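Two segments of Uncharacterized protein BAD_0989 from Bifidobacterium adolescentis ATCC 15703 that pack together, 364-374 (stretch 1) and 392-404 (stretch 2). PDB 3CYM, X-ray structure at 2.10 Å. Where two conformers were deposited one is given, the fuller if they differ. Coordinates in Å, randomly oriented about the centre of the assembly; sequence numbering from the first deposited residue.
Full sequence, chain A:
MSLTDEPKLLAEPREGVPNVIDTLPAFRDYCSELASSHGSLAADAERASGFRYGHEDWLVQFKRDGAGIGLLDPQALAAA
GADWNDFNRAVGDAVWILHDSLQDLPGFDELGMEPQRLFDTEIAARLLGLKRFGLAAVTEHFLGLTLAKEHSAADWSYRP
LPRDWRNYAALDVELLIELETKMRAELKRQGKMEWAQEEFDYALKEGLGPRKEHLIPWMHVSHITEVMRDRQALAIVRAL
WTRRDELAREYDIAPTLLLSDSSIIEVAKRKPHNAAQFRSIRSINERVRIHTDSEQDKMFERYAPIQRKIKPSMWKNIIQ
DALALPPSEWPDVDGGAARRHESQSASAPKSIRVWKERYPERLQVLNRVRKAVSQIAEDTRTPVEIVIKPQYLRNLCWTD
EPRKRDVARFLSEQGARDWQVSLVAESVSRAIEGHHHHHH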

# COMPACT_ATOMS: atom_id res chain seq x y z
N GLN A 364 -26.38 -7.40 18.80
CA GLN A 364 -27.75 -7.02 18.42
C GLN A 364 -27.85 -5.55 18.03
O GLN A 364 -28.51 -5.21 17.04
N VAL A 365 -27.19 -4.69 18.81
CA VAL A 365 -27.11 -3.26 18.53
C VAL A 365 -26.32 -2.98 17.24
O VAL A 365 -26.75 -2.19 16.40
N LEU A 366 -25.18 -3.66 17.10
CA LEU A 366 -24.33 -3.55 15.91
C LEU A 366 -25.05 -3.96 14.63
O LEU A 366 -24.92 -3.29 13.61
N ASN A 367 -25.80 -5.06 14.70
CA ASN A 367 -26.54 -5.55 13.54
C ASN A 367 -27.65 -4.60 13.09
O ASN A 367 -27.86 -4.44 11.89
N ARG A 368 -28.31 -3.95 14.05
CA ARG A 368 -29.23 -2.84 13.76
C ARG A 368 -28.51 -1.66 13.09
O ARG A 368 -29.02 -1.09 12.13
N VAL A 369 -27.31 -1.33 13.57
CA VAL A 369 -26.47 -0.28 12.96
C VAL A 369 -26.02 -0.66 11.54
O VAL A 369 -26.14 0.15 10.61
N ARG A 370 -25.53 -1.88 11.39
CA ARG A 370 -25.09 -2.43 10.10
C ARG A 370 -26.19 -2.45 9.04
O ARG A 370 -25.91 -2.14 7.88
N LYS A 371 -27.42 -2.81 9.42
CA LYS A 371 -28.51 -2.81 8.44
C LYS A 371 -28.95 -1.40 8.08
O LYS A 371 -29.42 -1.18 6.96
N ALA A 372 -28.75 -0.45 8.99
CA ALA A 372 -29.07 0.95 8.76
C ALA A 372 -28.07 1.56 7.77
O ALA A 372 -28.46 2.29 6.85
N VAL A 373 -26.80 1.23 7.95
CA VAL A 373 -25.74 1.68 7.05
C VAL A 373 -25.87 1.01 5.67
O VAL A 373 -25.68 1.67 4.65
N SER A 374 -26.24 -0.27 5.64
CA SER A 374 -26.51 -1.00 4.38
C SER A 374 -27.68 -0.40 3.60
O SER A 374 -27.64 -0.33 2.37
N TYR A 392 -15.37 1.67 12.31
CA TYR A 392 -15.87 2.79 13.11
C TYR A 392 -17.23 2.47 13.75
O TYR A 392 -17.49 2.86 14.89
N LEU A 393 -18.06 1.71 13.03
CA LEU A 393 -19.35 1.22 13.53
C LEU A 393 -19.20 0.15 14.61
O LEU A 393 -19.99 0.09 15.54
N ARG A 394 -18.19 -0.70 14.44
CA ARG A 394 -17.82 -1.70 15.43
C ARG A 394 -17.31 -1.06 16.73
O ARG A 394 -17.76 -1.41 17.82
N ASN A 395 -16.39 -0.11 16.60
CA ASN A 395 -15.90 0.67 17.74
C ASN A 395 -17.03 1.37 18.51
O ASN A 395 -17.07 1.33 19.74
N LEU A 396 -17.97 1.97 17.77
CA LEU A 396 -19.15 2.65 18.32
C LEU A 396 -20.06 1.75 19.16
O LEU A 396 -20.58 2.16 20.20
N CYS A 397 -20.25 0.52 18.69
CA CYS A 397 -21.13 -0.43 19.36
C CYS A 397 -20.40 -1.29 20.39
O CYS A 397 -21.02 -2.09 21.09
N TRP A 398 -19.09 -1.08 20.51
CA TRP A 398 -18.26 -1.80 21.48
C TRP A 398 -18.38 -1.19 22.87
O TRP A 398 -17.43 -0.62 23.42
N THR A 399 -19.57 -1.34 23.44
CA THR A 399 -19.96 -0.69 24.69
C THR A 399 -21.24 -1.34 25.23
O THR A 399 -22.07 -1.86 24.47
N ASP A 400 -21.40 -1.32 26.54
CA ASP A 400 -22.63 -1.78 27.17
C ASP A 400 -23.60 -0.61 27.40
O ASP A 400 -24.69 -0.78 27.97
N GLU A 401 -23.20 0.58 26.93
CA GLU A 401 -24.01 1.78 27.02
C GLU A 401 -24.09 2.49 25.65
O GLU A 401 -23.63 3.64 25.53
N PRO A 402 -24.67 1.83 24.62
CA PRO A 402 -24.61 2.44 23.28
C PRO A 402 -25.53 3.65 23.11
O PRO A 402 -25.29 4.49 22.24
N ARG A 403 -26.55 3.76 23.96
CA ARG A 403 -27.49 4.87 23.89
C ARG A 403 -26.91 6.16 24.44
O ARG A 403 -27.50 7.23 24.24
N LYS A 404 -25.77 6.07 25.13
CA LYS A 404 -25.08 7.23 25.69
C LYS A 404 -24.02 7.79 24.75
O LYS A 404 -23.31 8.75 25.10

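The contact between helix 364-374 and the segment 392-404 is built around C397, which sits buried opposite the apolar face of the first helix. The two helices run roughly antiparallel, at 145° between their N-to-C directions, with axes 9.5 Å apart at closest approach; the backbones come nearest, CA to CA, at L366 and C397, whose CA atoms lie 5.6 Å apart. C397 points toward the helix with chi1 in m. C397 SG touches three residues: CG2 of V369 at 3.7 Å, CG1 of V365 at 4.0 Å and the backbone CA of L366 at 3.8 Å.

V365, V369 and V373, spaced four residues apart and so roughly one helical turn each, all point toward the second stretch with chi1 in t. L393, one turn before C397, also points inward (chi1 m, chi2 t) and has the largest covered area of the contact. The L393 end packs against both V369 and V373, with L393 CD2 3.9 Å from V369 CG1 and L393 CD1 3.8 Å from V373 CG2. V369 thus touches both L393 and C397.

L366 leaves its backbone sideways, but with chi1 t and chi2 p its end comes nearer and lies along the backbone of the second helix. L366 CD1 is 3.5 Å from L393 O and 3.9 Å from R394 CA, while L366 CB meets C397 CB at 4.0 Å. The aliphatic part of R394 borders this leucine, with R394 CG 4.2 Å from L366 CD1; R394 NE and NH2 are hydrogen-bonded to residues just beyond the stretches.

Beyond the helical part, the chain loops round through W398 to E401, none of which touches the first helix, and returns at P402. The CA-to-CB bond of P402 points toward the first helix, and P402 CB lies 3.9 Å from V365 CG1, so the proline extends the apolar strip past C397.

The edge beside P402 is polar. R368 (chi1 m, chi2 t, chi3 m) and R403 (chi1 m, chi2 t, chi3 t) both start out sideways, and their ends converge until R368 NH2 and R403 NH2 are 3.5 Å apart. These are like charges meeting obliquely, not a bonded pair; both NH2 groups are hydrogen-bonded elsewhere in the structure. No hydrogen bond or salt bridge joins the stretches, so their direct contact is mainly apolar packing. Away from it, R370 NH1 donates to N367 OD1 at 2.8 Å, within the first helix.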

# COMPACT_ATOMS: atom_id res chain seq x y z
CB GLN A 364 -28.72 -7.32 19.56
CG GLN A 364 -29.70 -8.43 19.25
CD GLN A 364 -29.13 -9.82 19.43
OE1 GLN A 364 -29.50 -10.74 18.70
NE2 GLN A 364 -28.25 -9.99 20.41
CB VAL A 365 -26.48 -2.50 19.73
CG1 VAL A 365 -26.24 -1.01 19.40
CG2 VAL A 365 -27.37 -2.64 20.95
CB LEU A 366 -23.03 -4.35 16.07
CG LEU A 366 -22.01 -4.39 14.93
CD1 LEU A 366 -21.35 -3.04 14.64
CD2 LEU A 366 -20.96 -5.45 15.20
CB ASN A 367 -27.07 -6.97 13.77
CG ASN A 367 -25.97 -8.02 13.72
OD1 ASN A 367 -24.86 -7.76 13.26
ND2 ASN A 367 -26.27 -9.21 14.21
CB ARG A 368 -29.97 -2.36 15.02
CG ARG A 368 -30.96 -3.38 15.61
CD ARG A 368 -32.06 -2.71 16.43
NE ARG A 368 -31.55 -1.84 17.49
CZ ARG A 368 -31.33 -2.23 18.75
NH1 ARG A 368 -31.57 -3.47 19.13
NH2 ARG A 368 -30.86 -1.36 19.63
CB VAL A 369 -25.27 0.06 13.89
CG1 VAL A 369 -24.16 0.83 13.15
CG2 VAL A 369 -25.75 0.82 15.09
CB ARG A 370 -24.55 -3.84 10.27
CG ARG A 370 -23.13 -3.92 10.80
CD ARG A 370 -22.87 -5.30 11.33
NE ARG A 370 -22.23 -6.16 10.35
CZ ARG A 370 -22.34 -7.49 10.31
NH1 ARG A 370 -23.08 -8.15 11.20
NH2 ARG A 370 -21.70 -8.16 9.37
CB LYS A 371 -29.70 -3.71 8.85
CG LYS A 371 -30.47 -3.31 10.09
CD LYS A 371 -31.84 -3.99 10.12
CE LYS A 371 -32.45 -4.01 11.53
NZ LYS A 371 -31.84 -5.04 12.42
CB ALA A 372 -29.08 1.71 10.07
CB VAL A 373 -24.35 1.52 7.71
CG1 VAL A 373 -23.23 1.86 6.75
CG2 VAL A 373 -24.25 2.41 8.94
CB SER A 374 -26.77 -2.49 4.63
OG SER A 374 -25.61 -3.13 5.13
CB TYR A 392 -15.93 4.10 12.30
CG TYR A 392 -14.60 4.58 11.72
CD1 TYR A 392 -13.37 4.17 12.26
CD2 TYR A 392 -14.57 5.47 10.65
CE1 TYR A 392 -12.17 4.61 11.73
CE2 TYR A 392 -13.36 5.93 10.11
CZ TYR A 392 -12.17 5.49 10.66
OH TYR A 392 -10.99 5.94 10.14
CB LEU A 393 -20.21 0.65 12.40
CG LEU A 393 -20.39 1.46 11.12
CD1 LEU A 393 -21.07 0.61 10.06
CD2 LEU A 393 -21.20 2.70 11.39
CB ARG A 394 -16.76 -2.65 14.86
CG ARG A 394 -17.25 -3.50 13.68
CD ARG A 394 -16.33 -4.69 13.44
NE ARG A 394 -15.14 -4.34 12.68
CZ ARG A 394 -15.04 -4.41 11.35
NH1 ARG A 394 -16.06 -4.82 10.62
NH2 ARG A 394 -13.91 -4.05 10.76
CB ASN A 395 -14.81 1.67 17.30
CG ASN A 395 -13.50 0.98 16.89
OD1 ASN A 395 -13.34 -0.24 17.06
ND2 ASN A 395 -12.56 1.76 16.36
CB LEU A 396 -19.95 3.31 17.18
CG LEU A 396 -21.31 3.98 17.42
CD1 LEU A 396 -21.19 5.36 18.07
CD2 LEU A 396 -22.04 4.08 16.10
CB CYS A 397 -21.85 -1.30 18.32
SG CYS A 397 -22.92 -0.32 17.23
CB TRP A 398 -16.80 -1.82 21.01
CG TRP A 398 -15.94 -2.81 21.75
CD1 TRP A 398 -14.82 -2.52 22.48
CD2 TRP A 398 -16.14 -4.23 21.86
NE1 TRP A 398 -14.30 -3.67 23.02
CE2 TRP A 398 -15.09 -4.73 22.66
CE3 TRP A 398 -17.09 -5.12 21.35
CZ2 TRP A 398 -14.97 -6.09 22.96
CZ3 TRP A 398 -16.97 -6.47 21.66
CH2 TRP A 398 -15.91 -6.94 22.45
CB THR A 399 -20.17 0.85 24.50
OG1 THR A 399 -20.69 1.42 25.71
CG2 THR A 399 -21.13 1.15 23.35
CB ASP A 400 -22.33 -2.53 28.46
CG ASP A 400 -21.63 -3.85 28.21
OD1 ASP A 400 -20.74 -4.22 29.01
OD2 ASP A 400 -21.95 -4.53 27.20
CB GLU A 401 -23.42 2.73 28.07
CG GLU A 401 -23.46 2.22 29.52
CD GLU A 401 -22.38 2.83 30.40
OE1 GLU A 401 -21.20 2.88 29.97
OE2 GLU A 401 -22.69 3.25 31.53
CB PRO A 402 -25.06 1.31 22.34
CG PRO A 402 -25.94 0.46 23.18
CD PRO A 402 -25.41 0.55 24.59
CB ARG A 403 -28.80 4.50 24.58
CG ARG A 403 -29.67 3.63 23.73
CD ARG A 403 -30.76 2.94 24.53
NE ARG A 403 -31.56 2.07 23.67
CZ ARG A 403 -31.28 0.80 23.41
NH1 ARG A 403 -30.21 0.21 23.95
NH2 ARG A 403 -32.07 0.10 22.61
CB LYS A 404 -24.45 6.89 27.05
CG LYS A 404 -25.46 6.82 28.20
CD LYS A 404 -24.82 7.19 29.54
CE LYS A 404 -24.16 6.00 30.21
NZ LYS A 404 -25.14 5.12 30.92